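Long-range contact in ALDH21) (Physcomitrella patens subsp. patens, PDB 5MZ5), which acts as an NADP(+)-dependent succinic semialdehyde dehydrogenase of the aldehyde dehydrogenase family, found in lower plants and some vascular plants: residues Gln120-Arg134 against Pro352-Ser364. Numbering follows the deposited sequence.
Sequences QTLTMESGKPIKDAR and PFEEDTYLGPMIS
The turn joining helices 115-126 and 130-151 meets the irregular loop 352-364 most closely at Pro129 and Pro352, whose CA atoms are 3.9 Å apart, and the direct backbone hydrogen bond between the segments runs from Ile130 N to Pro352 O, 2.8 Å, N-H...O angle 154°. With Pro129 as N-cap, the bond supplies an acceptor to an amide at the helix start. The preceding helix ends at Ser126, and Gly127 beyond it takes a positive phi; the Thr123 hydroxyl closes the turn with a hydrogen bond from OG1 to Lys128 O, 2.9 Å.

Phe353 lies against helix 115-126. Thr123 CG2, anti to the backbone N, sits 3.6 Å from the ring centroid, 12° off the normal, a CH-pi contact over the face. Gln120 OE1 lies at the ring edge, 3.2 Å from Phe353 CD1, while Gln120 NE2 reaches Glu116 and a water that also binds Phe353 O.

At the outer margin Glu355 meets Arg134 end-on: NH1 to OE1 is 2.8 Å and NH2 to OE2 is 3.0 Å, through syn lone pairs, with carboxylate and guanidinium planes only 9° apart. Lys131 NZ takes the anti lone pair of Glu355 OE1 at 3.0 Å, completing a three-residue salt-bridge network. Two waters bridge Ser126 O and Gly127 O to Pro361 O.

Helix 219-229 packs on Thr121 and Met124, and strand 395-402 on Leu359 and Pro361. The contact joins this interhelical turn to the loop leading into helix 365-380, beside the cofactor site, without cofactor in this apo structure, where Ile363 touches Trp188, which binds NADP(+).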
ATOM      1  N   GLN A 120      10.781 -31.834 -22.322  1.00 25.06           N
ATOM      2  CA  GLN A 120      11.033 -32.566 -23.570  1.00 26.21           C
ATOM      3  C   GLN A 120      10.074 -32.133 -24.689  1.00 32.15           C
ATOM      4  O   GLN A 120      10.518 -31.921 -25.808  1.00 31.30           O
ATOM      5  CB  GLN A 120      10.980 -34.097 -23.356  1.00 27.62           C
ATOM      6  CG  GLN A 120      12.181 -34.670 -22.572  1.00 26.96           C
ATOM      7  CD  GLN A 120      13.498 -34.589 -23.310  1.00 42.00           C
ATOM      8  OE1 GLN A 120      13.565 -34.705 -24.539  1.00 42.23           O
ATOM      9  NE2 GLN A 120      14.586 -34.411 -22.571  1.00 35.89           N
ATOM     10  N   THR A 121       8.777 -31.958 -24.359  1.00 30.28           N
ATOM     11  CA  THR A 121       7.725 -31.497 -25.269  1.00 30.26           C
ATOM     12  C   THR A 121       8.023 -30.076 -25.735  1.00 33.43           C
ATOM     13  O   THR A 121       7.826 -29.777 -26.908  1.00 33.62           O
ATOM     14  CB  THR A 121       6.348 -31.595 -24.585  1.00 33.97           C
ATOM     15  OG1 THR A 121       6.116 -32.950 -24.207  1.00 36.63           O
ATOM     16  CG2 THR A 121       5.213 -31.122 -25.478  1.00 29.41           C
ATOM     17  N   LEU A 122       8.483 -29.209 -24.806  1.00 29.21           N
ATOM     18  CA  LEU A 122       8.865 -27.827 -25.064  1.00 28.80           C
ATOM     19  C   LEU A 122       9.993 -27.741 -26.062  1.00 30.06           C
ATOM     20  O   LEU A 122       9.877 -27.009 -27.033  1.00 29.73           O
ATOM     21  CB  LEU A 122       9.296 -27.145 -23.770  1.00 29.51           C
ATOM     22  CG  LEU A 122       8.354 -26.175 -23.129  1.00 36.23           C
ATOM     23  CD1 LEU A 122       8.981 -25.614 -21.867  1.00 35.74           C
ATOM     24  CD2 LEU A 122       8.014 -25.010 -24.087  1.00 41.62           C
ATOM     25  N   THR A 123      11.089 -28.480 -25.828  1.00 26.13           N
ATOM     26  CA  THR A 123      12.245 -28.531 -26.730  1.00 25.90           C
ATOM     27  C   THR A 123      11.827 -29.019 -28.126  1.00 29.72           C
ATOM     28  O   THR A 123      12.213 -28.428 -29.133  1.00 27.34           O
ATOM     29  CB  THR A 123      13.344 -29.396 -26.100  1.00 30.74           C
ATOM     30  OG1 THR A 123      13.912 -28.622 -25.061  1.00 30.53           O
ATOM     31  CG2 THR A 123      14.451 -29.795 -27.104  1.00 28.30           C
ATOM     32  N   MET A 124      11.021 -30.084 -28.168  1.00 28.91           N
ATOM     33  CA  MET A 124      10.511 -30.664 -29.400  1.00 30.40           C
ATOM     34  C   MET A 124       9.720 -29.635 -30.246  1.00 34.31           C
ATOM     35  O   MET A 124      10.057 -29.420 -31.418  1.00 33.74           O
ATOM     36  CB  MET A 124       9.684 -31.930 -29.070  1.00 33.93           C
ATOM     37  CG  MET A 124       9.209 -32.721 -30.281  1.00 39.52           C
ATOM     38  SD  MET A 124       7.695 -32.005 -30.985  1.00 46.55           S
ATOM     39  CE  MET A 124       6.484 -32.637 -29.808  1.00 43.27           C
ATOM     40  N   GLU A 125       8.679 -29.013 -29.664  1.00 30.37           N
ATOM     41  CA  GLU A 125       7.837 -28.099 -30.435  1.00 30.26           C
ATOM     42  C   GLU A 125       8.421 -26.693 -30.640  1.00 33.87           C
ATOM     43  O   GLU A 125       7.968 -26.002 -31.547  1.00 32.65           O
ATOM     44  CB  GLU A 125       6.431 -28.012 -29.835  1.00 30.85           C
ATOM     45  CG  GLU A 125       6.359 -27.218 -28.536  1.00 36.89           C
ATOM     46  CD  GLU A 125       4.963 -26.979 -28.009  1.00 46.59           C
ATOM     47  OE1 GLU A 125       3.994 -27.262 -28.745  1.00 37.95           O
ATOM     48  OE2 GLU A 125       4.836 -26.484 -26.868  1.00 36.88           O
ATOM     49  N   SER A 126       9.353 -26.245 -29.775  1.00 29.94           N
ATOM     50  CA  SER A 126       9.893 -24.892 -29.909  1.00 29.55           C
ATOM     51  C   SER A 126      11.300 -24.847 -30.496  1.00 32.81           C
ATOM     52  O   SER A 126      11.712 -23.805 -31.012  1.00 32.35           O
ATOM     53  CB  SER A 126       9.835 -24.149 -28.574  1.00 31.01           C
ATOM     54  OG  SER A 126      10.866 -24.574 -27.699  1.00 33.01           O
ATOM     55  N   GLY A 127      12.026 -25.961 -30.400  1.00 27.34           N
ATOM     56  CA  GLY A 127      13.403 -26.029 -30.862  1.00 27.15           C
ATOM     57  C   GLY A 127      14.397 -25.441 -29.872  1.00 30.90           C
ATOM     58  O   GLY A 127      15.585 -25.338 -30.182  1.00 31.12           O
ATOM     59  N   LYS A 128      13.939 -25.022 -28.676  1.00 28.29           N
ATOM     60  CA  LYS A 128      14.851 -24.451 -27.682  1.00 27.34           C
ATOM     61  C   LYS A 128      15.664 -25.549 -26.993  1.00 30.19           C
ATOM     62  O   LYS A 128      15.132 -26.633 -26.755  1.00 27.91           O
ATOM     63  CB  LYS A 128      14.141 -23.508 -26.683  1.00 28.48           C
ATOM     64  CG  LYS A 128      13.317 -24.186 -25.568  1.00 35.66           C
ATOM     65  CD  LYS A 128      12.657 -23.185 -24.631  1.00 39.63           C
ATOM     66  CE  LYS A 128      11.685 -22.261 -25.345  1.00 46.60           C
ATOM     67  NZ  LYS A 128      11.664 -20.908 -24.719  1.00 53.39           N
ATOM     68  N   PRO A 129      16.963 -25.317 -26.703  1.00 27.95           N
ATOM     69  CA  PRO A 129      17.761 -26.359 -26.033  1.00 28.10           C
ATOM     70  C   PRO A 129      17.113 -26.865 -24.738  1.00 31.72           C
ATOM     71  O   PRO A 129      16.464 -26.084 -24.048  1.00 31.11           O
ATOM     72  CB  PRO A 129      19.095 -25.657 -25.791  1.00 29.92           C
ATOM     73  CG  PRO A 129      19.165 -24.635 -26.876  1.00 34.08           C
ATOM     74  CD  PRO A 129      17.773 -24.109 -26.959  1.00 29.02           C
ATOM     75  N   ILE A 130      17.265 -28.168 -24.427  1.00 29.01           N
ATOM     76  CA  ILE A 130      16.669 -28.827 -23.253  1.00 29.91           C
ATOM     77  C   ILE A 130      16.988 -28.103 -21.927  1.00 33.94           C
ATOM     78  O   ILE A 130      16.113 -28.033 -21.064  1.00 32.92           O
ATOM     79  CB  ILE A 130      16.977 -30.358 -23.193  1.00 33.33           C
ATOM     80  CG1 ILE A 130      16.110 -31.089 -22.124  1.00 33.38           C
ATOM     81  CG2 ILE A 130      18.483 -30.662 -23.022  1.00 34.11           C
ATOM     82  CD1 ILE A 130      14.567 -31.077 -22.344  1.00 38.67           C
ATOM     83  N   LYS A 131      18.201 -27.531 -21.783  1.00 31.77           N
ATOM     84  CA  LYS A 131      18.575 -26.778 -20.579  1.00 31.51           C
ATOM     85  C   LYS A 131      17.670 -25.543 -20.452  1.00 32.54           C
ATOM     86  O   LYS A 131      17.193 -25.266 -19.353  1.00 31.43           O
ATOM     87  CB  LYS A 131      20.070 -26.378 -20.630  1.00 35.15           C
ATOM     88  CG  LYS A 131      20.979 -26.987 -19.547  1.00 55.75           C
ATOM     89  CD  LYS A 131      21.017 -28.517 -19.488  1.00 68.92           C
ATOM     90  CE  LYS A 131      22.352 -29.038 -19.002  1.00 77.99           C
ATOM     91  NZ  LYS A 131      22.236 -30.320 -18.257  1.00 83.98           N
ATOM     92  N   ASP A 132      17.408 -24.832 -21.582  1.00 28.64           N
ATOM     93  CA  ASP A 132      16.516 -23.659 -21.601  1.00 28.64           C
ATOM     94  C   ASP A 132      15.063 -24.055 -21.366  1.00 30.78           C
ATOM     95  O   ASP A 132      14.352 -23.337 -20.665  1.00 30.15           O
ATOM     96  CB  ASP A 132      16.642 -22.874 -22.924  1.00 31.88           C
ATOM     97  CG  ASP A 132      18.013 -22.269 -23.178  1.00 49.35           C
ATOM     98  OD1 ASP A 132      18.764 -22.059 -22.193  1.00 52.86           O
ATOM     99  OD2 ASP A 132      18.318 -21.959 -24.354  1.00 55.68           O
ATOM    100  N   ALA A 133      14.625 -25.204 -21.956  1.00 27.36           N
ATOM    101  CA  ALA A 133      13.277 -25.750 -21.794  1.00 27.08           C
ATOM    102  C   ALA A 133      12.993 -26.060 -20.318  1.00 29.60           C
ATOM    103  O   ALA A 133      11.917 -25.724 -19.851  1.00 28.60           O
ATOM    104  CB  ALA A 133      13.106 -26.995 -22.646  1.00 28.36           C
ATOM    105  N   ARG A 134      13.978 -26.640 -19.585  1.00 27.04           N
ATOM    106  CA  ARG A 134      13.891 -26.950 -18.138  1.00 27.20           C
ATOM    107  C   ARG A 134      13.781 -25.665 -17.335  1.00 30.39           C
ATOM    108  O   ARG A 134      12.958 -25.601 -16.423  1.00 28.31           O
ATOM    109  CB  ARG A 134      15.086 -27.796 -17.653  1.00 26.09           C
ATOM    110  CG  ARG A 134      15.032 -29.228 -18.182  1.00 26.73           C
ATOM    111  CD  ARG A 134      16.059 -30.120 -17.518  1.00 33.60           C
ATOM    112  NE  ARG A 134      16.174 -31.398 -18.222  1.00 35.62           N
ATOM    113  CZ  ARG A 134      17.271 -31.818 -18.845  1.00 39.06           C
ATOM    114  NH1 ARG A 134      18.379 -31.085 -18.823  1.00 26.95           N
ATOM    115  NH2 ARG A 134      17.274 -32.978 -19.485  1.00 27.49           N
ATOM    116  N   PRO A 352      18.900 -29.544 -30.148  1.00 30.01           N
ATOM    117  CA  PRO A 352      18.451 -28.961 -28.869  1.00 28.48           C
ATOM    118  C   PRO A 352      18.208 -29.998 -27.766  1.00 31.78           C
ATOM    119  O   PRO A 352      18.172 -29.630 -26.595  1.00 29.61           O
ATOM    120  CB  PRO A 352      17.194 -28.176 -29.265  1.00 28.85           C
ATOM    121  CG  PRO A 352      16.680 -28.893 -30.468  1.00 33.31           C
ATOM    122  CD  PRO A 352      17.918 -29.278 -31.219  1.00 30.09           C
ATOM    123  N   PHE A 353      18.104 -31.296 -28.140  1.00 28.38           N
ATOM    124  CA  PHE A 353      17.935 -32.395 -27.185  1.00 28.41           C
ATOM    125  C   PHE A 353      19.241 -32.776 -26.475  1.00 33.86           C
ATOM    126  O   PHE A 353      19.195 -33.488 -25.465  1.00 33.37           O
ATOM    127  CB  PHE A 353      17.267 -33.609 -27.837  1.00 29.90           C
ATOM    128  CG  PHE A 353      15.827 -33.357 -28.212  1.00 30.76           C
ATOM    129  CD1 PHE A 353      14.812 -33.471 -27.263  1.00 32.08           C
ATOM    130  CD2 PHE A 353      15.481 -32.998 -29.518  1.00 32.92           C
ATOM    131  CE1 PHE A 353      13.474 -33.245 -27.614  1.00 32.35           C
ATOM    132  CE2 PHE A 353      14.143 -32.768 -29.869  1.00 34.43           C
ATOM    133  CZ  PHE A 353      13.150 -32.905 -28.914  1.00 31.81           C
ATOM    134  N   GLU A 354      20.399 -32.283 -26.985  1.00 32.47           N
ATOM    135  CA  GLU A 354      21.707 -32.512 -26.355  1.00 33.29           C
ATOM    136  C   GLU A 354      21.801 -31.607 -25.137  1.00 35.24           C
ATOM    137  O   GLU A 354      21.382 -30.454 -25.202  1.00 34.30           O
ATOM    138  CB  GLU A 354      22.889 -32.207 -27.303  1.00 35.65           C
ATOM    139  CG  GLU A 354      22.969 -33.036 -28.580  1.00 49.49           C
ATOM    140  CD  GLU A 354      23.327 -34.510 -28.491  1.00 78.57           C
ATOM    141  OE1 GLU A 354      23.591 -35.014 -27.373  1.00 73.37           O
ATOM    142  OE2 GLU A 354      23.348 -35.162 -29.560  1.00 77.84           O
ATOM    143  N   GLU A 355      22.319 -32.146 -24.025  1.00 31.99           N
ATOM    144  CA  GLU A 355      22.499 -31.448 -22.771  0.50 32.19           C
ATOM    145  C   GLU A 355      23.459 -30.275 -22.871  1.00 38.02           C
ATOM    146  O   GLU A 355      23.251 -29.285 -22.176  1.00 37.46           O
ATOM    147  CB  GLU A 355      22.967 -32.421 -21.683  1.00 34.41           C
ATOM    148  CG  GLU A 355      21.988 -33.555 -21.383  1.00 44.85           C
ATOM    149  CD  GLU A 355      20.658 -33.139 -20.780  1.00 61.88           C
ATOM    150  OE1 GLU A 355      20.633 -32.132 -20.041  1.00 50.94           O
ATOM    151  OE2 GLU A 355      19.641 -33.826 -21.033  1.00 64.00           O
ATOM    152  N   ASP A 356      24.499 -30.356 -23.730  1.00 35.96           N
ATOM    153  CA  ASP A 356      25.488 -29.278 -23.854  1.00 35.94           C
ATOM    154  C   ASP A 356      25.200 -28.274 -25.012  1.00 39.78           C
ATOM    155  O   ASP A 356      25.998 -27.362 -25.211  1.00 40.45           O
ATOM    156  CB  ASP A 356      26.910 -29.853 -23.944  1.00 37.95           C
ATOM    157  CG  ASP A 356      27.161 -30.780 -25.121  1.00 49.81           C
ATOM    158  OD1 ASP A 356      26.186 -31.121 -25.835  1.00 50.32           O
ATOM    159  OD2 ASP A 356      28.317 -31.218 -25.290  1.00 59.02           O
ATOM    160  N   THR A 357      24.048 -28.411 -25.722  1.00 34.15           N
ATOM    161  CA  THR A 357      23.662 -27.465 -26.776  1.00 33.22           C
ATOM    162  C   THR A 357      23.252 -26.140 -26.133  1.00 36.52           C
ATOM    163  O   THR A 357      22.410 -26.114 -25.218  1.00 34.06           O
ATOM    164  CB  THR A 357      22.549 -28.012 -27.686  1.00 32.81           C
ATOM    165  OG1 THR A 357      23.075 -29.112 -28.418  1.00 36.30           O
ATOM    166  CG2 THR A 357      22.050 -26.971 -28.712  1.00 27.52           C
ATOM    167  N   TYR A 358      23.879 -25.050 -26.607  1.00 32.97           N
ATOM    168  CA  TYR A 358      23.573 -23.704 -26.152  1.00 31.84           C
ATOM    169  C   TYR A 358      22.574 -23.070 -27.107  1.00 36.10           C
ATOM    170  O   TYR A 358      21.659 -22.395 -26.663  1.00 35.72           O
ATOM    171  CB  TYR A 358      24.846 -22.850 -26.087  1.00 32.84           C
ATOM    172  CG  TYR A 358      24.622 -21.530 -25.387  1.00 35.29           C
ATOM    173  CD1 TYR A 358      24.174 -20.413 -26.090  1.00 36.96           C
ATOM    174  CD2 TYR A 358      24.785 -21.411 -24.003  1.00 35.28           C
ATOM    175  CE1 TYR A 358      23.901 -19.210 -25.442  1.00 37.09           C
ATOM    176  CE2 TYR A 358      24.537 -20.204 -23.346  1.00 35.36           C
ATOM    177  CZ  TYR A 358      24.101 -19.104 -24.073  1.00 42.46           C
ATOM    178  OH  TYR A 358      23.843 -17.911 -23.436  1.00 41.49           O
ATOM    179  N   LEU A 359      22.765 -23.274 -28.422  1.00 32.94           N
ATOM    180  CA  LEU A 359      21.967 -22.670 -29.476  1.00 31.82           C
ATOM    181  C   LEU A 359      21.282 -23.720 -30.348  1.00 32.61           C
ATOM    182  O   LEU A 359      21.946 -24.493 -31.028  1.00 30.53           O
ATOM    183  CB  LEU A 359      22.873 -21.708 -30.305  1.00 32.41           C
ATOM    184  CG  LEU A 359      22.294 -21.059 -31.582  1.00 38.50           C
ATOM    185  CD1 LEU A 359      21.116 -20.155 -31.278  1.00 38.05           C
ATOM    186  CD2 LEU A 359      23.335 -20.236 -32.292  1.00 41.76           C
ATOM    187  N   GLY A 360      19.954 -23.724 -30.311  1.00 29.74           N
ATOM    188  CA  GLY A 360      19.138 -24.606 -31.134  1.00 29.79           C
ATOM    189  C   GLY A 360      18.787 -23.966 -32.475  1.00 33.57           C
ATOM    190  O   GLY A 360      19.303 -22.889 -32.816  1.00 31.64           O
ATOM    191  N   PRO A 361      17.902 -24.585 -33.287  1.00 31.81           N
ATOM    192  CA  PRO A 361      17.563 -23.955 -34.579  1.00 31.64           C
ATOM    193  C   PRO A 361      16.558 -22.817 -34.411  1.00 35.53           C
ATOM    194  O   PRO A 361      15.980 -22.657 -33.333  1.00 35.69           O
ATOM    195  CB  PRO A 361      16.970 -25.106 -35.380  1.00 33.45           C
ATOM    196  CG  PRO A 361      16.364 -26.016 -34.338  1.00 36.99           C
ATOM    197  CD  PRO A 361      17.182 -25.865 -33.093  1.00 32.63           C
ATOM    198  N   MET A 362      16.327 -22.041 -35.477  1.00 30.64           N
ATOM    199  CA  MET A 362      15.298 -21.005 -35.444  1.00 29.50           C
ATOM    200  C   MET A 362      13.943 -21.733 -35.620  1.00 36.15           C
ATOM    201  O   MET A 362      13.931 -22.920 -35.980  1.00 35.81           O
ATOM    202  CB  MET A 362      15.548 -19.905 -36.507  1.00 30.85           C
ATOM    203  CG  MET A 362      16.839 -19.099 -36.282  1.00 33.20           C
ATOM    204  SD  MET A 362      16.872 -18.031 -34.797  1.00 36.03           S
ATOM    205  CE  MET A 362      17.742 -19.119 -33.598  1.00 33.38           C
ATOM    206  N   ILE A 363      12.817 -21.052 -35.305  1.00 33.14           N
ATOM    207  CA  ILE A 363      11.476 -21.650 -35.353  1.00 32.30           C
ATOM    208  C   ILE A 363      11.146 -22.265 -36.731  1.00 36.52           C
ATOM    209  O   ILE A 363      10.412 -23.254 -36.795  1.00 37.25           O
ATOM    210  CB  ILE A 363      10.384 -20.667 -34.847  1.00 34.41           C
ATOM    211  CG1 ILE A 363       9.075 -21.408 -34.434  1.00 33.86           C
ATOM    212  CG2 ILE A 363      10.117 -19.517 -35.846  1.00 35.63           C
ATOM    213  CD1 ILE A 363       9.173 -22.361 -33.210  1.00 35.56           C
ATOM    214  N   SER A 364      11.727 -21.711 -37.804  1.00 32.96           N
ATOM    215  CA  SER A 364      11.552 -22.182 -39.177  1.00 32.58           C
ATOM    216  C   SER A 364      12.747 -21.777 -40.032  1.00 35.55           C
ATOM    217  O   SER A 364      13.504 -20.876 -39.652  1.00 34.66           O
ATOM    218  CB  SER A 364      10.258 -21.622 -39.778  1.00 34.53           C
ATOM    219  OG  SER A 364      10.334 -20.219 -39.984  1.00 42.52           O
TER
HETATM  220  O   HOH W   1      17.373 -34.731 -23.578  1.00 43.93           O
HETATM  221  O   HOH W   2      13.346 -22.377 -32.550  1.00 40.49           O
HETATM  222  O   HOH W   3      16.345 -22.703 -30.698  1.00 37.61           O
HETATM  223  O   HOH W   4      20.626 -28.027 -23.621  1.00 28.10           O